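Local coordinates for Non-structural protein 3 (Porcine deltacoronavirus, PDB 6LN0) that probably cleaves the viral polyprotein through its zinc-containing papain-like protease domain, and also carries a macro domain of the kind that binds ADP-ribose, at residues 265-268 with 269-272; 317-320 with 321-325. All blocks are in the same frame, centred on the assembly; numbering follows the deposited sequence.

Contact 1 (265-268 with 269-272); sequences GVNL and FQNT
Phe-269 and Gln-270 make the last regular i to i+4 bonds of helix 260-270, in the papain-like protease part of the chain, their amides reaching back to Gly-265 and Val-266. These bonds are Phe-269 N to Gly-265 O at 3.0 Å and Gln-270 N to Val-266 O at 3.0 Å, both fairly straight. Then the winding tightens: Asn-271 N gives its better bond to Leu-268 O at 2.9 Å, three residues back, approaching from above the carbonyl plane (58° out of it), and keeps a weak one to Asn-267 O. Thr-272 closes the end. Its backbone N and its OG1 both bond to Phe-269 O, the hydroxyl at 3.0 Å, in the carbonyl plane and on a lone pair; OG1 also bonds to Tyr-274 N.

Among the side-chain amides, Gln-270 leans back along the helix. With its CG beside its own backbone N (chi1 -72°) and the chain extended beyond, CG lies against Val-266 O and NE2 comes alongside the Asn-267 amide, 3.0 Å from OD1, the two planes 39° apart. NE2 bonds only weakly to Val-266 O; its stronger partner is Met-251 O, while Asn-267 ND2 bonds to His-252 ND1, so both amides face the strand 250-253.

The remaining contacts across the turn set methyl groups against polar atoms: Thr-272 CG2 sits 3.3 Å from Leu-268 O, and Val-266 CG1 meets Gln-270 NE2 at 3.9 Å. The Phe-269 ring leads away from the turn and stacks on Phe-276; Thr-272 OG1 lies 4.3 Å above one face, toward the rim.

Chemically, the helix end is closed by Thr-272, whose two donors grip Phe-269 O, while the Asn-267 and Gln-270 amides tie the same turn to the neighbouring strand.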
ATOM      1  N   GLY A 265     -30.920   6.860  -7.860  1.00 47.36           N
ATOM      2  CA  GLY A 265     -30.265   6.549  -9.123  1.00 43.61           C
ATOM      3  C   GLY A 265     -30.514   5.120  -9.569  1.00 46.48           C
ATOM      4  O   GLY A 265     -30.877   4.875 -10.723  1.00 44.01           O
ATOM      5  N   VAL A 266     -30.324   4.156  -8.657  1.00 43.71           N
ATOM      6  CA  VAL A 266     -30.598   2.748  -8.950  1.00 39.57           C
ATOM      7  C   VAL A 266     -32.066   2.500  -9.270  1.00 47.92           C
ATOM      8  O   VAL A 266     -32.393   1.572 -10.025  1.00 49.78           O
ATOM      9  CB  VAL A 266     -30.137   1.870  -7.773  1.00 46.84           C
ATOM     10  CG1 VAL A 266     -30.285   0.392  -8.127  1.00 48.28           C
ATOM     11  CG2 VAL A 266     -28.690   2.209  -7.424  1.00 43.00           C
ATOM     12  N   ASN A 267     -32.976   3.277  -8.683  1.00 45.41           N
ATOM     13  CA  ASN A 267     -34.382   3.009  -8.950  1.00 51.33           C
ATOM     14  C   ASN A 267     -34.813   3.539 -10.315  1.00 47.72           C
ATOM     15  O   ASN A 267     -35.556   2.862 -11.027  1.00 48.42           O
ATOM     16  CB  ASN A 267     -35.247   3.574  -7.831  1.00 51.12           C
ATOM     17  CG  ASN A 267     -35.117   2.755  -6.561  1.00 56.18           C
ATOM     18  OD1 ASN A 267     -34.667   1.591  -6.603  1.00 55.38           O
ATOM     19  ND2 ASN A 267     -35.473   3.352  -5.427  1.00 48.77           N
ATOM     20  N   LEU A 268     -34.358   4.733 -10.701  1.00 46.51           N
ATOM     21  CA  LEU A 268     -34.494   5.158 -12.093  1.00 47.07           C
ATOM     22  C   LEU A 268     -33.918   4.110 -13.039  1.00 46.02           C
ATOM     23  O   LEU A 268     -34.564   3.712 -14.014  1.00 45.39           O
ATOM     24  CB  LEU A 268     -33.795   6.499 -12.304  1.00 42.97           C
ATOM     25  CG  LEU A 268     -33.884   7.113 -13.688  1.00 43.55           C
ATOM     26  CD1 LEU A 268     -35.327   7.409 -14.061  1.00 40.15           C
ATOM     27  CD2 LEU A 268     -33.058   8.390 -13.711  1.00 38.02           C
ATOM     28  N   PHE A 269     -32.701   3.636 -12.749  1.00 44.99           N
ATOM     29  CA  PHE A 269     -32.049   2.705 -13.662  1.00 45.31           C
ATOM     30  C   PHE A 269     -32.886   1.447 -13.834  1.00 46.87           C
ATOM     31  O   PHE A 269     -33.053   0.951 -14.953  1.00 47.20           O
ATOM     32  CB  PHE A 269     -30.630   2.345 -13.179  1.00 42.72           C
ATOM     33  CG  PHE A 269     -29.922   1.410 -14.112  1.00 42.43           C
ATOM     34  CD1 PHE A 269     -30.057   0.037 -13.977  1.00 43.66           C
ATOM     35  CD2 PHE A 269     -29.207   1.903 -15.186  1.00 42.05           C
ATOM     36  CE1 PHE A 269     -29.465  -0.819 -14.879  1.00 44.01           C
ATOM     37  CE2 PHE A 269     -28.612   1.046 -16.095  1.00 44.01           C
ATOM     38  CZ  PHE A 269     -28.725  -0.312 -15.930  1.00 46.10           C
ATOM     39  N   GLN A 270     -33.432   0.928 -12.735  1.00 48.07           N
ATOM     40  CA  GLN A 270     -34.267  -0.262 -12.812  1.00 50.55           C
ATOM     41  C   GLN A 270     -35.474  -0.068 -13.723  1.00 53.34           C
ATOM     42  O   GLN A 270     -35.986  -1.057 -14.259  1.00 53.33           O
ATOM     43  CB  GLN A 270     -34.719  -0.670 -11.405  1.00 48.06           C
ATOM     44  CG  GLN A 270     -33.600  -1.274 -10.555  1.00 45.79           C
ATOM     45  CD  GLN A 270     -34.083  -1.755  -9.204  1.00 50.67           C
ATOM     46  OE1 GLN A 270     -34.520  -2.899  -9.062  1.00 54.16           O
ATOM     47  NE2 GLN A 270     -34.021  -0.877  -8.198  1.00 52.95           N
ATOM     48  N   ASN A 271     -35.930   1.173 -13.927  1.00 47.67           N
ATOM     49  CA  ASN A 271     -37.048   1.438 -14.822  1.00 54.64           C
ATOM     50  C   ASN A 271     -36.613   1.808 -16.228  1.00 52.70           C
ATOM     51  O   ASN A 271     -37.411   2.381 -16.974  1.00 52.41           O
ATOM     52  CB  ASN A 271     -37.952   2.534 -14.249  1.00 55.44           C
ATOM     53  CG  ASN A 271     -38.914   1.990 -13.207  1.00 58.88           C
ATOM     54  OD1 ASN A 271     -38.757   2.248 -12.010  1.00 59.49           O
ATOM     55  ND2 ASN A 271     -39.879   1.189 -13.649  1.00 54.53           N
ATOM     56  N   THR A 272     -35.373   1.520 -16.599  1.00 46.67           N
ATOM     57  CA  THR A 272     -34.959   1.592 -17.991  1.00 52.12           C
ATOM     58  C   THR A 272     -34.747   0.181 -18.525  1.00 55.31           C
ATOM     59  O   THR A 272     -34.967  -0.817 -17.838  1.00 55.76           O
ATOM     60  CB  THR A 272     -33.680   2.400 -18.164  1.00 48.95           C
ATOM     61  OG1 THR A 272     -32.581   1.543 -17.868  1.00 45.73           O
ATOM     62  CG2 THR A 272     -33.661   3.577 -17.232  1.00 51.76           C
TER

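Contact 2 (317-320 with 321-325); sequences ISLL and VSNSD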
ATOM      1  N   ILE A 317     -27.041   8.119 -11.755  1.00 42.36           N
ATOM      2  CA  ILE A 317     -27.690   7.590 -12.949  1.00 42.99           C
ATOM      3  C   ILE A 317     -26.763   7.698 -14.155  1.00 39.48           C
ATOM      4  O   ILE A 317     -26.784   6.837 -15.043  1.00 39.85           O
ATOM      5  CB  ILE A 317     -29.058   8.272 -13.209  1.00 38.57           C
ATOM      6  CG1 ILE A 317     -29.739   7.569 -14.369  1.00 36.25           C
ATOM      7  CG2 ILE A 317     -28.926   9.752 -13.561  1.00 39.75           C
ATOM      8  CD1 ILE A 317     -29.946   6.094 -14.113  1.00 38.13           C
ATOM      9  N   SER A 318     -25.923   8.727 -14.196  1.00 38.24           N
ATOM     10  CA  SER A 318     -25.000   8.856 -15.313  1.00 37.70           C
ATOM     11  C   SER A 318     -23.900   7.804 -15.240  1.00 41.65           C
ATOM     12  O   SER A 318     -23.462   7.281 -16.273  1.00 41.28           O
ATOM     13  CB  SER A 318     -24.410  10.259 -15.344  1.00 42.87           C
ATOM     14  OG  SER A 318     -23.145  10.239 -15.993  1.00 52.57           O
ATOM     15  N   LEU A 319     -23.447   7.471 -14.027  1.00 43.75           N
ATOM     16  CA  LEU A 319     -22.492   6.381 -13.859  1.00 33.30           C
ATOM     17  C   LEU A 319     -23.078   5.058 -14.333  1.00 39.47           C
ATOM     18  O   LEU A 319     -22.447   4.326 -15.101  1.00 44.99           O
ATOM     19  CB  LEU A 319     -22.066   6.275 -12.397  1.00 39.41           C
ATOM     20  CG  LEU A 319     -21.320   4.977 -12.108  1.00 39.08           C
ATOM     21  CD1 LEU A 319     -19.892   5.130 -12.547  1.00 30.11           C
ATOM     22  CD2 LEU A 319     -21.411   4.640 -10.637  1.00 43.00           C
ATOM     23  N   LEU A 320     -24.298   4.742 -13.901  1.00 40.57           N
ATOM     24  CA  LEU A 320     -24.904   3.468 -14.268  1.00 40.14           C
ATOM     25  C   LEU A 320     -25.102   3.362 -15.769  1.00 42.41           C
ATOM     26  O   LEU A 320     -24.753   2.343 -16.381  1.00 43.00           O
ATOM     27  CB  LEU A 320     -26.237   3.296 -13.544  1.00 39.47           C
ATOM     28  CG  LEU A 320     -26.128   3.340 -12.018  1.00 45.26           C
ATOM     29  CD1 LEU A 320     -27.513   3.096 -11.402  1.00 41.17           C
ATOM     30  CD2 LEU A 320     -25.063   2.344 -11.488  1.00 39.05           C
ATOM     31  N   VAL A 321     -25.656   4.418 -16.384  1.00 42.60           N
ATOM     32  CA  VAL A 321     -26.010   4.370 -17.806  1.00 43.04           C
ATOM     33  C   VAL A 321     -24.759   4.228 -18.671  1.00 38.08           C
ATOM     34  O   VAL A 321     -24.732   3.450 -19.632  1.00 37.25           O
ATOM     35  CB  VAL A 321     -26.839   5.613 -18.195  1.00 39.52           C
ATOM     36  CG1 VAL A 321     -26.835   5.801 -19.697  1.00 31.89           C
ATOM     37  CG2 VAL A 321     -28.255   5.489 -17.679  1.00 37.15           C
ATOM     38  N   SER A 322     -23.702   4.956 -18.341  1.00 38.02           N
ATOM     39  CA  SER A 322     -22.484   4.844 -19.131  1.00 43.42           C
ATOM     40  C   SER A 322     -21.781   3.493 -18.969  1.00 46.36           C
ATOM     41  O   SER A 322     -20.931   3.162 -19.800  1.00 53.21           O
ATOM     42  CB  SER A 322     -21.518   5.961 -18.772  1.00 36.94           C
ATOM     43  OG  SER A 322     -21.013   5.706 -17.501  1.00 47.56           O
ATOM     44  N   ASN A 323     -22.096   2.705 -17.934  1.00 45.20           N
ATOM     45  CA  ASN A 323     -21.560   1.354 -17.809  1.00 38.51           C
ATOM     46  C   ASN A 323     -22.502   0.309 -18.373  1.00 45.11           C
ATOM     47  O   ASN A 323     -22.369  -0.885 -18.049  1.00 46.62           O
ATOM     48  CB  ASN A 323     -21.244   1.017 -16.358  1.00 42.73           C
ATOM     49  CG  ASN A 323     -19.932   1.565 -15.932  1.00 41.75           C
ATOM     50  OD1 ASN A 323     -18.899   0.913 -16.056  1.00 48.15           O
ATOM     51  ND2 ASN A 323     -19.953   2.770 -15.412  1.00 39.91           N
ATOM     52  N   SER A 324     -23.435   0.730 -19.219  1.00 42.99           N
ATOM     53  CA  SER A 324     -24.415  -0.140 -19.833  1.00 44.81           C
ATOM     54  C   SER A 324     -24.310  -0.047 -21.354  1.00 42.10           C
ATOM     55  O   SER A 324     -23.457   0.641 -21.902  1.00 41.64           O
ATOM     56  CB  SER A 324     -25.817   0.235 -19.357  1.00 43.81           C
ATOM     57  OG  SER A 324     -26.166   1.519 -19.865  1.00 47.11           O
ATOM     58  N   ASP A 325     -25.194  -0.758 -22.038  1.00 42.31           N
ATOM     59  CA  ASP A 325     -25.314  -0.670 -23.488  1.00 48.85           C
ATOM     60  C   ASP A 325     -26.146   0.537 -23.972  1.00 48.70           C
ATOM     61  O   ASP A 325     -26.571   0.524 -25.121  1.00 49.16           O
ATOM     62  CB  ASP A 325     -25.925  -1.962 -24.043  1.00 48.20           C
ATOM     63  CG  ASP A 325     -27.366  -2.197 -23.568  1.00 54.71           C
ATOM     64  OD1 ASP A 325     -27.853  -1.479 -22.666  1.00 54.83           O
ATOM     65  OD2 ASP A 325     -28.020  -3.123 -24.100  1.00 63.18           O
TER
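Leu-319 O takes two donors from Asn-323, whose side chain folds back over the C-terminal end of helix 313-322 in the papain-like protease part. ND2 reaches it at 3.0 Å in a nearly straight bond (176°) with the oxygen in the amide plane of Asn-323, and Asn-323 N arrives at 3.3 Å from the opposite face of the carbonyl plane. The torsion that sets CG beside its own backbone N (chi1 -81°) turns the amide back toward the preceding turn. OD1 bonds to Arg-277 NE, so the amide is held at both ends and its rotation is probably fixed.

The helical bonds before it are regular: Val-321 N to Ile-317 O at 3.0 Å and Ser-322 N to Ser-318 O at 3.1 Å. Ser-322 OG lies 3.1 Å from Leu-319 O and at similar range from Ser-318 O. Beyond them Ser-324 N bonds to Val-321 O as the chain leaves the helix.

The one apolar pair across the turn is Ile-317 CD1 with Val-321 CG2 at 4.0 Å; Leu-319 CD1 also rests 3.7 Å from the amide nitrogen Asn-323 ND2.

Outward, Leu-320 packs on Trp-298 and Ile-299 of helix 293-302, and Asn-323 also touches Trp-298. Ile-317 and Leu-320 also lie against Phe-269 of helix 260-270. Ile-317 and Val-321 meet Val-378 of strand 376-383, and past the helix Asp-325 bonds to Gln-275 through its backbone and through OD1.

In the fold
Both contacts are C-terminal helix ends within the papain-like protease part of the chain, their centres about 10 Å apart, and they pack directly on each other: Leu-268 CD2 meets Ile-317 CG1 at 3.5 Å and Phe-269 CB meets Leu-320 CD1 at 3.7 Å. Contact 1 is the more buried; contact 2 is partly buried, with Ser-322 and Asp-325 exposed. In each, a hydroxyl residue just past the helix, Thr-272 or Ser-324, bonds its backbone N three residues back, but the amides differ in use: those of Asn-267 and Gln-270 bond to strand 250-253, whereas Asn-323 bonds back to its own helix and reaches Arg-277. Tyr-274, in the loop after contact 1, touches side chains of both.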